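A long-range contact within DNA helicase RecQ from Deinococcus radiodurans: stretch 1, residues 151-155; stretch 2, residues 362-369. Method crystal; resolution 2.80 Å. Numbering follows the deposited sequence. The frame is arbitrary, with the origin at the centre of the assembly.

Stretch 1, residues 151-155: SQWGH
Stretch 2 362-369: KRVEASKL

A short irregular segment, residues 151-155, lies against one side of a helix, residues 362-369, that begins before this stretch and continues beyond it. The two are far apart in sequence, and no hydrogen bond joins them: the contact is built by packing, burying 306 Å² over both sides. The register is set by Trp 153 and Val 364, whose CA atoms lie 5.8 Å apart, the closest CA pair across the stretches.

The helix has ordinary phi/psi values, from -53/-49 at Lys 368 to -81/-31 at Ser 367. Lys 368 N donates to Val 364 O at 2.8 Å and Leu 369 N to Glu 365 O at 3.2 Å, while the bond from Ser 367 N to Arg 363 O, at 3.4 Å, is weak. The loop enters extended at Ser 151 (-80/141), then turns compact through Gln 152 (-63/-26), Trp 153 (-84/-67) and Gly 154 (-63/-16), before opening again at His 155 (177/-133). Ser 151, with chi1 t at -173°, braces this turn: its OG accepts a hydrogen bond from Trp 153 N at 2.9 Å, fixing the backbone from which the indole departs.

Trp 153 is the centrepiece, covered over 109 Å² by the helix. Its CA-to-CB bond points sideways, but chi1 m (-62°) and chi2 of 97° carry the six-membered ring closer to the helix. There the ring reaches three residues. Val 364, chi1 t (165°), places CG2 3.5 Å from Trp 153 CE3, an apolar contact; the same methyl lies 3.4 Å from Gln 152 O, so it packs against both indole and loop backbone. At the ring's edge, Ser 367 OG is 3.9 Å from Trp 153 CZ3. Its p rotamer (58°) turns Ser 367 OG back to donate to Val 364 O at 3.0 Å within its own helix, so this hydroxyl makes no polar demand on the indole.

Arg 363 also meets the edge of the indole. Its CB points toward the loop and its chain is extended, with chi1, chi2 and chi3 all t (-179°, 166°, 177°) and chi4 at -158°. This brings Arg 363 NE to 3.2 Å from Trp 153 CH2, with that carbon over one face of the guanidinium: ring edge meets guanidinium face, leaving the group's in-plane N-H directions free of the indole. Arg 363 NH2 is hydrogen-bonded elsewhere in the structure. Gln 152, chi1 p (71°), chi2 between wells at -148° and chi3 56°, borders the contact, its NE2 4.3 Å from Arg 363 NH1; both nitrogens are donors, so this is proximity and not a bond.

One turn beyond Val 364, Lys 368 starts sideways, bends through chi1 m (-75°) and chi2 m (-41°), then straightens with chi3 and chi4 t (-176°, 177°). Lys 368 CE passes 4.0 Å from Trp 153 O, and Lys 368 NZ ends 3.7 Å from Gly 154 O, electrostatically favourable but not a hydrogen bond; NZ finds its bonding partner elsewhere. A CB on Gly 154 would point away from the helix.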

ATOM      1  N   SER A 151     -12.778  -3.131   1.122  1.00 73.98           N
ATOM      2  CA  SER A 151     -12.372  -4.144   0.148  1.00 76.31           C
ATOM      3  C   SER A 151     -12.070  -5.510   0.747  1.00 77.92           C
ATOM      4  O   SER A 151     -11.499  -5.602   1.838  1.00 71.70           O
ATOM      5  CB  SER A 151     -11.131  -3.663  -0.611  1.00 75.74           C
ATOM      6  OG  SER A 151     -10.800  -4.551  -1.660  1.00 76.60           O
ATOM      7  N   GLN A 152     -12.481  -6.565   0.038  1.00 82.89           N
ATOM      8  CA  GLN A 152     -12.059  -7.930   0.369  1.00 82.04           C
ATOM      9  C   GLN A 152     -10.544  -8.008   0.192  1.00 81.31           C
ATOM     10  O   GLN A 152      -9.874  -8.830   0.813  1.00 87.36           O
ATOM     11  CB  GLN A 152     -12.734  -8.979  -0.530  1.00 79.71           C
ATOM     12  CG  GLN A 152     -12.218  -8.942  -1.977  1.00 80.20           C
ATOM     13  CD  GLN A 152     -13.239  -9.330  -3.042  1.00 83.75           C
ATOM     14  OE1 GLN A 152     -14.322  -8.738  -3.140  1.00 79.36           O
ATOM     15  NE2 GLN A 152     -12.877 -10.308  -3.874  1.00 79.97           N
ATOM     16  N   TRP A 153     -10.016  -7.141  -0.671  1.00 75.87           N
ATOM     17  CA  TRP A 153      -8.615  -7.204  -1.077  1.00 79.55           C
ATOM     18  C   TRP A 153      -7.582  -6.533  -0.180  1.00 83.75           C
ATOM     19  O   TRP A 153      -6.787  -7.203   0.479  1.00 90.89           O
ATOM     20  CB  TRP A 153      -8.471  -6.615  -2.490  1.00 77.01           C
ATOM     21  CG  TRP A 153      -9.255  -7.374  -3.528  1.00 83.79           C
ATOM     22  CD1 TRP A 153     -10.502  -7.071  -4.015  1.00 83.53           C
ATOM     23  CD2 TRP A 153      -8.850  -8.583  -4.188  1.00 85.92           C
ATOM     24  NE1 TRP A 153     -10.890  -8.018  -4.939  1.00 83.92           N
ATOM     25  CE2 TRP A 153      -9.894  -8.952  -5.065  1.00 79.91           C
ATOM     26  CE3 TRP A 153      -7.700  -9.385  -4.128  1.00 77.93           C
ATOM     27  CZ2 TRP A 153      -9.821 -10.079  -5.866  1.00 73.11           C
ATOM     28  CZ3 TRP A 153      -7.633 -10.501  -4.926  1.00 72.87           C
ATOM     29  CH2 TRP A 153      -8.686 -10.839  -5.783  1.00 73.27           C
ATOM     30  N   GLY A 154      -7.636  -5.211  -0.109  1.00 81.57           N
ATOM     31  CA  GLY A 154      -6.471  -4.439   0.275  1.00 84.87           C
ATOM     32  C   GLY A 154      -5.788  -4.529   1.622  1.00 92.26           C
ATOM     33  O   GLY A 154      -4.639  -4.075   1.724  1.00 91.01           O
ATOM     34  N   HIS A 155      -6.436  -5.107   2.635  1.00 88.64           N
ATOM     35  CA  HIS A 155      -5.886  -5.024   3.988  1.00 92.47           C
ATOM     36  C   HIS A 155      -6.880  -5.711   4.914  1.00 87.92           C
ATOM     37  O   HIS A 155      -7.372  -6.796   4.600  1.00 86.32           O
ATOM     38  CB  HIS A 155      -5.652  -3.535   4.352  1.00 92.13           C
ATOM     39  CG  HIS A 155      -4.785  -3.286   5.553  1.00 98.31           C
ATOM     40  ND1 HIS A 155      -5.290  -3.097   6.823  1.00 97.94           N
ATOM     41  CD2 HIS A 155      -3.435  -3.167   5.666  1.00 92.49           C
ATOM     42  CE1 HIS A 155      -4.294  -2.877   7.665  1.00 98.87           C
ATOM     43  NE2 HIS A 155      -3.158  -2.921   6.986  1.00 95.50           N
ATOM     44  N   LYS A 362      -7.549 -16.685   0.779  1.00 63.16           N
ATOM     45  CA  LYS A 362      -6.602 -17.485  -0.001  1.00 62.00           C
ATOM     46  C   LYS A 362      -6.318 -16.833  -1.362  1.00 58.07           C
ATOM     47  O   LYS A 362      -5.221 -16.971  -1.915  1.00 58.86           O
ATOM     48  CB  LYS A 362      -7.132 -18.907  -0.215  1.00 54.77           C
ATOM     49  CG  LYS A 362      -6.858 -19.847   0.922  1.00 51.73           C
ATOM     50  CD  LYS A 362      -7.056 -21.276   0.477  1.00 54.89           C
ATOM     51  CE  LYS A 362      -6.290 -22.215   1.373  1.00 62.94           C
ATOM     52  NZ  LYS A 362      -6.488 -21.783   2.780  1.00 72.04           N
ATOM     53  N   ARG A 363      -7.328 -16.159  -1.902  1.00 49.52           N
ATOM     54  CA  ARG A 363      -7.205 -15.481  -3.169  1.00 49.29           C
ATOM     55  C   ARG A 363      -6.345 -14.231  -3.031  1.00 55.54           C
ATOM     56  O   ARG A 363      -5.456 -13.988  -3.846  1.00 58.71           O
ATOM     57  CB  ARG A 363      -8.581 -15.120  -3.713  1.00 49.46           C
ATOM     58  CG  ARG A 363      -8.526 -14.420  -5.056  1.00 54.55           C
ATOM     59  CD  ARG A 363      -9.883 -14.365  -5.733  1.00 57.98           C
ATOM     60  NE  ARG A 363      -9.813 -13.633  -6.998  1.00 66.06           N
ATOM     61  CZ  ARG A 363     -10.857 -13.057  -7.588  1.00 71.26           C
ATOM     62  NH1 ARG A 363     -12.064 -13.122  -7.029  1.00 73.68           N
ATOM     63  NH2 ARG A 363     -10.700 -12.417  -8.740  1.00 68.89           N
ATOM     64  N   VAL A 364      -6.608 -13.452  -1.987  1.00 51.63           N
ATOM     65  CA  VAL A 364      -5.823 -12.270  -1.674  1.00 53.37           C
ATOM     66  C   VAL A 364      -4.360 -12.617  -1.361  1.00 52.12           C
ATOM     67  O   VAL A 364      -3.455 -12.020  -1.944  1.00 52.68           O
ATOM     68  CB  VAL A 364      -6.462 -11.485  -0.480  1.00 59.64           C
ATOM     69  CG1 VAL A 364      -5.503 -10.449   0.120  1.00 53.29           C
ATOM     70  CG2 VAL A 364      -7.740 -10.811  -0.933  1.00 65.89           C
ATOM     71  N   GLU A 365      -4.124 -13.580  -0.466  1.00 52.98           N
ATOM     72  CA  GLU A 365      -2.758 -13.955  -0.072  1.00 56.14           C
ATOM     73  C   GLU A 365      -1.906 -14.434  -1.277  1.00 53.95           C
ATOM     74  O   GLU A 365      -0.688 -14.290  -1.292  1.00 51.36           O
ATOM     75  CB  GLU A 365      -2.774 -15.036   1.028  1.00 56.90           C
ATOM     76  CG  GLU A 365      -3.341 -14.603   2.409  1.00 64.28           C
ATOM     77  CD  GLU A 365      -2.636 -13.382   3.047  1.00 80.98           C
ATOM     78  OE1 GLU A 365      -1.389 -13.263   2.958  1.00 80.90           O
ATOM     79  OE2 GLU A 365      -3.341 -12.531   3.653  1.00 81.33           O
ATOM     80  N   ALA A 366      -2.552 -14.993  -2.291  1.00 47.19           N
ATOM     81  CA  ALA A 366      -1.840 -15.491  -3.449  1.00 46.28           C
ATOM     82  C   ALA A 366      -1.411 -14.360  -4.388  1.00 49.79           C
ATOM     83  O   ALA A 366      -0.374 -14.461  -5.056  1.00 46.57           O
ATOM     84  CB  ALA A 366      -2.699 -16.508  -4.207  1.00 54.44           C
ATOM     85  N   SER A 367      -2.222 -13.312  -4.496  1.00 42.64           N
ATOM     86  CA  SER A 367      -1.800 -12.190  -5.313  1.00 45.76           C
ATOM     87  C   SER A 367      -0.850 -11.302  -4.509  1.00 46.71           C
ATOM     88  O   SER A 367       0.037 -10.672  -5.093  1.00 43.02           O
ATOM     89  CB  SER A 367      -2.978 -11.380  -5.825  1.00 45.45           C
ATOM     90  OG  SER A 367      -3.739 -10.921  -4.750  1.00 56.08           O
ATOM     91  N   LYS A 368      -1.034 -11.245  -3.184  1.00 46.44           N
ATOM     92  CA  LYS A 368      -0.099 -10.506  -2.336  1.00 40.12           C
ATOM     93  C   LYS A 368       1.290 -10.995  -2.624  1.00 39.77           C
ATOM     94  O   LYS A 368       2.190 -10.200  -2.881  1.00 39.70           O
ATOM     95  CB  LYS A 368      -0.392 -10.684  -0.845  1.00 41.76           C
ATOM     96  CG  LYS A 368      -1.584  -9.921  -0.297  1.00 51.60           C
ATOM     97  CD  LYS A 368      -1.688  -8.504  -0.866  1.00 57.81           C
ATOM     98  CE  LYS A 368      -2.849  -7.718  -0.234  1.00 67.28           C
ATOM     99  NZ  LYS A 368      -2.928  -6.303  -0.716  1.00 64.60           N
ATOM    100  N   LEU A 369       1.431 -12.319  -2.614  1.00 40.63           N
ATOM    101  CA  LEU A 369       2.694 -12.996  -2.860  1.00 35.66           C
ATOM    102  C   LEU A 369       3.173 -12.788  -4.293  1.00 35.32           C
ATOM    103  O   LEU A 369       4.365 -12.633  -4.532  1.00 36.38           O
ATOM    104  CB  LEU A 369       2.565 -14.489  -2.567  1.00 41.65           C
ATOM    105  CG  LEU A 369       3.797 -15.289  -2.988  1.00 35.50           C
ATOM    106  CD1 LEU A 369       4.972 -14.875  -2.116  1.00 37.06           C
ATOM    107  CD2 LEU A 369       3.562 -16.773  -2.956  1.00 28.33           C
TER